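Local coordinates for DNA-dependent metalloprotease SPRTN (Homo sapiens, PDB 6MDW), which cleaves proteins covalently cross-linked to DNA as a DNA-dependent, zinc-containing metalloendopeptidase, here represented by its SprT-like protease region with the Spartan-like zinc-binding domain, at residues S69-S73 with T88-M93; Q35-G39 with R120-T125. All coordinates share one frame; numbering follows the deposited sequence. Where two conformers were deposited one is given.

Contact 1. Residues S69-S73 with T88-M93; sequences SIRLS and TLLHEM. With ZN (zinc ion), chain F.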
loop_
_atom_site.group_PDB
_atom_site.type_symbol
_atom_site.label_atom_id
_atom_site.label_comp_id
_atom_site.label_asym_id
_atom_site.label_seq_id
_atom_site.Cartn_x
_atom_site.Cartn_y
_atom_site.Cartn_z
ATOM N N SER A 69 4.760 -6.227 -6.653
ATOM C CA SER A 69 3.311 -6.359 -6.796
ATOM C C SER A 69 2.640 -5.320 -5.889
ATOM O O SER A 69 3.110 -5.112 -4.757
ATOM C CB SER A 69 2.846 -7.757 -6.422
ATOM O OG SER A 69 3.263 -8.736 -7.376
ATOM N N ILE A 70 1.573 -4.691 -6.382
ATOM C CA ILE A 70 0.728 -3.824 -5.572
ATOM C C ILE A 70 -0.670 -4.431 -5.565
ATOM O O ILE A 70 -1.161 -4.869 -6.615
ATOM C CB ILE A 70 0.701 -2.396 -6.153
ATOM C CG1 ILE A 70 2.089 -1.763 -6.128
ATOM C CG2 ILE A 70 -0.361 -1.508 -5.490
ATOM C CD1 ILE A 70 2.150 -0.428 -6.890
ATOM N N ARG A 71 -1.330 -4.400 -4.396
ATOM C CA ARG A 71 -2.685 -4.839 -4.216
ATOM C C ARG A 71 -3.494 -3.717 -3.568
ATOM O O ARG A 71 -2.966 -3.108 -2.619
ATOM C CB ARG A 71 -2.693 -6.080 -3.322
ATOM C CG ARG A 71 -1.744 -7.156 -3.812
ATOM C CD ARG A 71 -2.317 -7.747 -5.075
ATOM N NE ARG A 71 -1.558 -8.906 -5.493
ATOM C CZ ARG A 71 -0.737 -8.932 -6.532
ATOM N NH1 ARG A 71 -0.459 -7.825 -7.195
ATOM N NH2 ARG A 71 -0.233 -10.087 -6.934
ATOM N N LEU A 72 -4.693 -3.476 -4.092
ATOM C CA LEU A 72 -5.631 -2.481 -3.578
ATOM C C LEU A 72 -6.870 -3.217 -3.067
ATOM O O LEU A 72 -7.383 -4.117 -3.760
ATOM C CB LEU A 72 -6.048 -1.507 -4.686
ATOM C CG LEU A 72 -4.985 -0.493 -5.110
ATOM C CD1 LEU A 72 -5.467 0.321 -6.269
ATOM C CD2 LEU A 72 -4.611 0.444 -3.981
ATOM N N SER A 73 -7.375 -2.813 -1.896
ATOM C CA SER A 73 -8.522 -3.460 -1.265
ATOM C C SER A 73 -9.817 -3.043 -1.951
ATOM O O SER A 73 -10.267 -1.903 -1.788
ATOM C CB SER A 73 -8.549 -3.103 0.189
ATOM O OG SER A 73 -9.733 -3.602 0.768
ATOM N N THR A 88 -4.191 6.214 -2.513
ATOM C CA THR A 88 -3.676 4.932 -2.018
ATOM C C THR A 88 -2.735 4.324 -3.071
ATOM O O THR A 88 -1.631 3.867 -2.767
ATOM C CB THR A 88 -4.802 3.947 -1.653
ATOM O OG1 THR A 88 -5.617 4.565 -0.647
ATOM C CG2 THR A 88 -4.232 2.635 -1.170
ATOM N N LEU A 89 -3.175 4.336 -4.339
ATOM C CA LEU A 89 -2.373 3.738 -5.401
ATOM C C LEU A 89 -1.039 4.488 -5.493
ATOM O O LEU A 89 0.011 3.867 -5.617
ATOM C CB LEU A 89 -3.137 3.821 -6.723
ATOM C CG LEU A 89 -2.353 3.399 -7.972
ATOM C CD1 LEU A 89 -1.788 2.008 -7.876
ATOM C CD2 LEU A 89 -3.202 3.541 -9.215
ATOM N N LEU A 90 -1.094 5.833 -5.453
ATOM C CA LEU A 90 0.148 6.612 -5.655
ATOM C C LEU A 90 1.111 6.348 -4.494
ATOM O O LEU A 90 2.313 6.249 -4.691
ATOM C CB LEU A 90 -0.185 8.091 -5.834
ATOM C CG LEU A 90 -0.734 8.456 -7.201
ATOM C CD1 LEU A 90 -1.297 9.854 -7.163
ATOM C CD2 LEU A 90 0.312 8.278 -8.296
ATOM N N HIS A 91 0.576 6.236 -3.263
ATOM C CA HIS A 91 1.389 5.891 -2.109
ATOM C C HIS A 91 2.133 4.569 -2.337
ATOM O O HIS A 91 3.341 4.487 -2.162
ATOM C CB HIS A 91 0.506 5.840 -0.857
ATOM C CG HIS A 91 1.194 5.461 0.410
ATOM N ND1 HIS A 91 1.269 6.330 1.498
ATOM C CD2 HIS A 91 1.806 4.314 0.797
ATOM C CE1 HIS A 91 1.923 5.718 2.475
ATOM N NE2 HIS A 91 2.278 4.488 2.073
ATOM N N GLU A 92 1.393 3.542 -2.762
ATOM C CA GLU A 92 2.006 2.254 -3.019
ATOM C C GLU A 92 3.032 2.335 -4.157
ATOM O O GLU A 92 4.071 1.697 -4.104
ATOM C CB GLU A 92 0.966 1.179 -3.358
ATOM C CG GLU A 92 -0.051 0.937 -2.251
ATOM C CD GLU A 92 0.555 0.675 -0.895
ATOM O OE1 GLU A 92 1.649 0.079 -0.784
ATOM O OE2 GLU A 92 -0.090 1.113 0.094
ATOM N N MET A 93 2.727 3.122 -5.195
ATOM C CA MET A 93 3.680 3.247 -6.313
ATOM C C MET A 93 4.986 3.919 -5.892
ATOM O O MET A 93 6.040 3.595 -6.464
ATOM C CB MET A 93 3.005 3.986 -7.464
ATOM C CG MET A 93 1.896 3.156 -8.143
ATOM S SD MET A 93 1.034 4.021 -9.496
ATOM C CE MET A 93 2.298 3.950 -10.768
HETATM ZN ZN ZN F . 3.296 3.133 3.193
#
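Ile-70 and Leu-72 form a buried apolar contact between the middle strand of the three-stranded sheet and the helix that carries the HExxH zinc-protease motif. The local axes run nearly antiparallel, at 158° and 9.2 Å apart, and no hydrogen bond crosses between them. Ile-70 touches the helix through two branches. Its CG2, anti to the backbone N (CG1 chi1 -63°), lies 3.7 Å from Glu-92 CB, while CD1 reaches past it to within 3.8 Å of Met-93 CG, the two side chains meeting at about a right angle. In the modelled conformer of Leu-72, CD2 slides alongside Thr-88 in the opposite sense, 3.6 Å from its CG2, and CD1 sits 4.2 Å from Leu-89 CB. Thr-88 presents its methyl to this leucine while OG1 bonds back to Asp-84 O within the helix. The strand therefore packs against the aliphatic base of Glu-92, the active-site residue, whose side chain bends at chi2 (-52°), leaving OE2 5.0 Å from the catalytic zinc ion, too far to coordinate it. One residue earlier, His-91 NE2 binds that metal at 2.0 Å, with His-95 and His-110 also coordinating it. Strands 45-49 and 57-61 flank the contact through Val-46 and Cys-59, and helix 25-36 closes over it with Leu-25, Phe-29 and Phe-32.

Contact 2. Residues Q35-G39 with R120-T125; sequences QFFWG and RINSLT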
loop_
_atom_site.group_PDB
_atom_site.type_symbol
_atom_site.label_atom_id
_atom_site.label_comp_id
_atom_site.label_asym_id
_atom_site.label_seq_id
_atom_site.Cartn_x
_atom_site.Cartn_y
_atom_site.Cartn_z
ATOM N N GLN A 35 3.234 9.489 -16.080
ATOM C CA GLN A 35 3.177 10.904 -15.697
ATOM C C GLN A 35 4.058 11.229 -14.488
ATOM O O GLN A 35 4.548 12.368 -14.425
ATOM C CB GLN A 35 1.748 11.331 -15.402
ATOM C CG GLN A 35 0.885 11.340 -16.656
ATOM C CD GLN A 35 -0.471 11.934 -16.404
ATOM O OE1 GLN A 35 -0.978 11.937 -15.292
ATOM N NE2 GLN A 35 -1.064 12.461 -17.469
ATOM N N PHE A 36 4.247 10.280 -13.549
ATOM C CA PHE A 36 4.848 10.581 -12.274
ATOM C C PHE A 36 6.068 9.733 -11.957
ATOM O O PHE A 36 6.773 10.120 -11.016
ATOM C CB PHE A 36 3.821 10.455 -11.139
ATOM C CG PHE A 36 2.605 11.305 -11.390
ATOM C CD1 PHE A 36 2.748 12.668 -11.615
ATOM C CD2 PHE A 36 1.342 10.743 -11.450
ATOM C CE1 PHE A 36 1.651 13.450 -11.928
ATOM C CE2 PHE A 36 0.246 11.537 -11.750
ATOM C CZ PHE A 36 0.412 12.880 -12.000
ATOM N N PHE A 37 6.356 8.632 -12.672
ATOM C CA PHE A 37 7.440 7.732 -12.310
ATOM C C PHE A 37 8.353 7.428 -13.493
ATOM O O PHE A 37 9.100 6.486 -13.461
ATOM C CB PHE A 37 6.897 6.429 -11.693
ATOM C CG PHE A 37 6.181 6.673 -10.388
ATOM C CD1 PHE A 37 6.907 6.887 -9.231
ATOM C CD2 PHE A 37 4.813 6.801 -10.359
ATOM C CE1 PHE A 37 6.266 7.143 -8.023
ATOM C CE2 PHE A 37 4.168 7.024 -9.150
ATOM C CZ PHE A 37 4.891 7.199 -7.994
ATOM N N TRP A 38 8.324 8.333 -14.477
ATOM C CA TRP A 38 9.280 8.358 -15.621
ATOM C C TRP A 38 9.299 7.020 -16.384
ATOM O O TRP A 38 10.317 6.640 -16.987
ATOM C CB TRP A 38 10.669 8.756 -15.118
ATOM C CG TRP A 38 10.683 10.010 -14.310
ATOM C CD1 TRP A 38 10.655 11.285 -14.787
ATOM C CD2 TRP A 38 10.683 10.119 -12.874
ATOM N NE1 TRP A 38 10.658 12.176 -13.752
ATOM C CE2 TRP A 38 10.689 11.488 -12.567
ATOM C CE3 TRP A 38 10.732 9.191 -11.828
ATOM C CZ2 TRP A 38 10.743 11.967 -11.258
ATOM C CZ3 TRP A 38 10.761 9.656 -10.532
ATOM C CH2 TRP A 38 10.766 11.028 -10.254
ATOM N N GLY A 39 8.193 6.259 -16.339
ATOM C CA GLY A 39 8.081 4.979 -17.024
ATOM C C GLY A 39 8.758 3.833 -16.288
ATOM O O GLY A 39 8.741 2.693 -16.776
ATOM N N ARG A 120 6.430 15.906 -4.104
ATOM C CA ARG A 120 6.534 16.255 -5.534
ATOM C C ARG A 120 5.254 15.912 -6.307
ATOM O O ARG A 120 4.782 16.692 -7.152
ATOM C CB ARG A 120 7.718 15.541 -6.186
ATOM C CG ARG A 120 7.615 15.505 -7.703
ATOM C CD ARG A 120 8.741 14.723 -8.344
ATOM N NE ARG A 120 8.687 13.291 -8.075
ATOM C CZ ARG A 120 8.065 12.397 -8.843
ATOM N NH1 ARG A 120 7.476 12.783 -9.967
ATOM N NH2 ARG A 120 8.012 11.125 -8.467
ATOM N N ILE A 121 4.711 14.719 -6.080
ATOM C CA ILE A 121 3.545 14.320 -6.871
ATOM C C ILE A 121 2.328 15.136 -6.430
ATOM O O ILE A 121 1.526 15.520 -7.266
ATOM C CB ILE A 121 3.300 12.802 -6.806
ATOM C CG1 ILE A 121 4.347 12.030 -7.613
ATOM C CG2 ILE A 121 1.882 12.481 -7.258
ATOM C CD1 ILE A 121 4.315 10.518 -7.408
ATOM N N ASN A 122 2.233 15.428 -5.123
ATOM C CA ASN A 122 1.198 16.308 -4.584
ATOM C C ASN A 122 1.290 17.699 -5.232
ATOM O O ASN A 122 0.293 18.282 -5.557
ATOM C CB ASN A 122 1.248 16.441 -3.065
ATOM C CG ASN A 122 0.766 15.197 -2.357
ATOM O OD1 ASN A 122 0.128 14.330 -2.969
ATOM N ND2 ASN A 122 1.063 15.121 -1.061
ATOM N N SER A 123 2.514 18.181 -5.447
ATOM C CA SER A 123 2.726 19.481 -6.079
ATOM C C SER A 123 2.188 19.485 -7.511
ATOM O O SER A 123 1.525 20.439 -7.964
ATOM C CB SER A 123 4.200 19.827 -6.022
ATOM O OG SER A 123 4.426 21.047 -6.746
ATOM N N LEU A 124 2.531 18.441 -8.251
ATOM C CA LEU A 124 2.137 18.352 -9.662
ATOM C C LEU A 124 0.617 18.229 -9.839
ATOM O O LEU A 124 0.069 18.684 -10.843
ATOM C CB LEU A 124 2.827 17.157 -10.324
ATOM C CG LEU A 124 4.341 17.268 -10.486
ATOM C CD1 LEU A 124 4.957 15.923 -10.820
ATOM C CD2 LEU A 124 4.704 18.304 -11.554
ATOM N N THR A 125 -0.053 17.549 -8.915
ATOM C CA THR A 125 -1.418 17.078 -9.131
ATOM C C THR A 125 -2.462 17.801 -8.289
ATOM O O THR A 125 -3.626 17.699 -8.614
ATOM C CB THR A 125 -1.539 15.600 -8.763
ATOM O OG1 THR A 125 -1.243 15.424 -7.375
ATOM C CG2 THR A 125 -0.666 14.732 -9.633
#
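The guanidinium of Arg-120 is sandwiched: Trp-38 CH2 lies over the centre of one face, 3.2 Å above the plane, and the arginine's own neighbour Ile-121 covers the other with CG1. Trp-38 and Arg-120 arrive from opposite directions, their planes 31° apart. At the guanidinium edge sits Phe-36 O. The Phe-36 ring is likewise covered on both faces, by Gln-35 CB over its centre and by Ile-121 CG2 on the opposite side, with Leu-124 CD1 near the ring plane, 4.0 Å from Phe-36 CD1. Ile-121 CD1 also approaches the Phe-37 ring, 3.4 Å from CZ. Arg-120 and Ile-121 are each described in one of two modelled conformers. Arg-120 grips Phe-36 O end-on with both terminal nitrogens. NH2 bonds at 3.0 Å, nearly along the C=O axis, whereas NH1, at 2.9 Å, is tilted from the carbonyl plane. After an extended start (chi1 162°) the arginine chain bends at chi3 (68°), which turns the guanidinium toward the carbonyl. Thr-125 OG1 donates to Ile-121 O at 2.8 Å and also bonds with Ala-127 N. With an alanine here, Ile-121 O would probably be left with the weak backbone bond from Thr-125 N within this segment, and Ala-127 N without its hydroxyl mate. Because the doubly gripped carbonyl lies close to the C-terminal end of helix 25-36, the arginine's positive charge probably complements the partial negative charge there, while its flat faces pack against carbon.

Overall arrangement
Both contacts belong to the SprT-like protease fold, with centres 15 Å apart. Along the chain the order is 35-39, 69-73, 88-93, 120-125, so contact 1 falls between the two halves of contact 2. Contact 1 lies near the centre of the chain, where helix 82-100 covers the sheet; contact 2, more peripheral, joins the ends of helices 25-36 and 112-125. Helix 82-100 connects them: Leu-90, on its far side from the sheet contact, packs on Phe-36, Phe-37 and Ile-121, and Met-93 CB meets Phe-37 CE2 at 3.7 Å. The helix bearing His-91 and Glu-92 is thus held between the sheet and the two-helix junction.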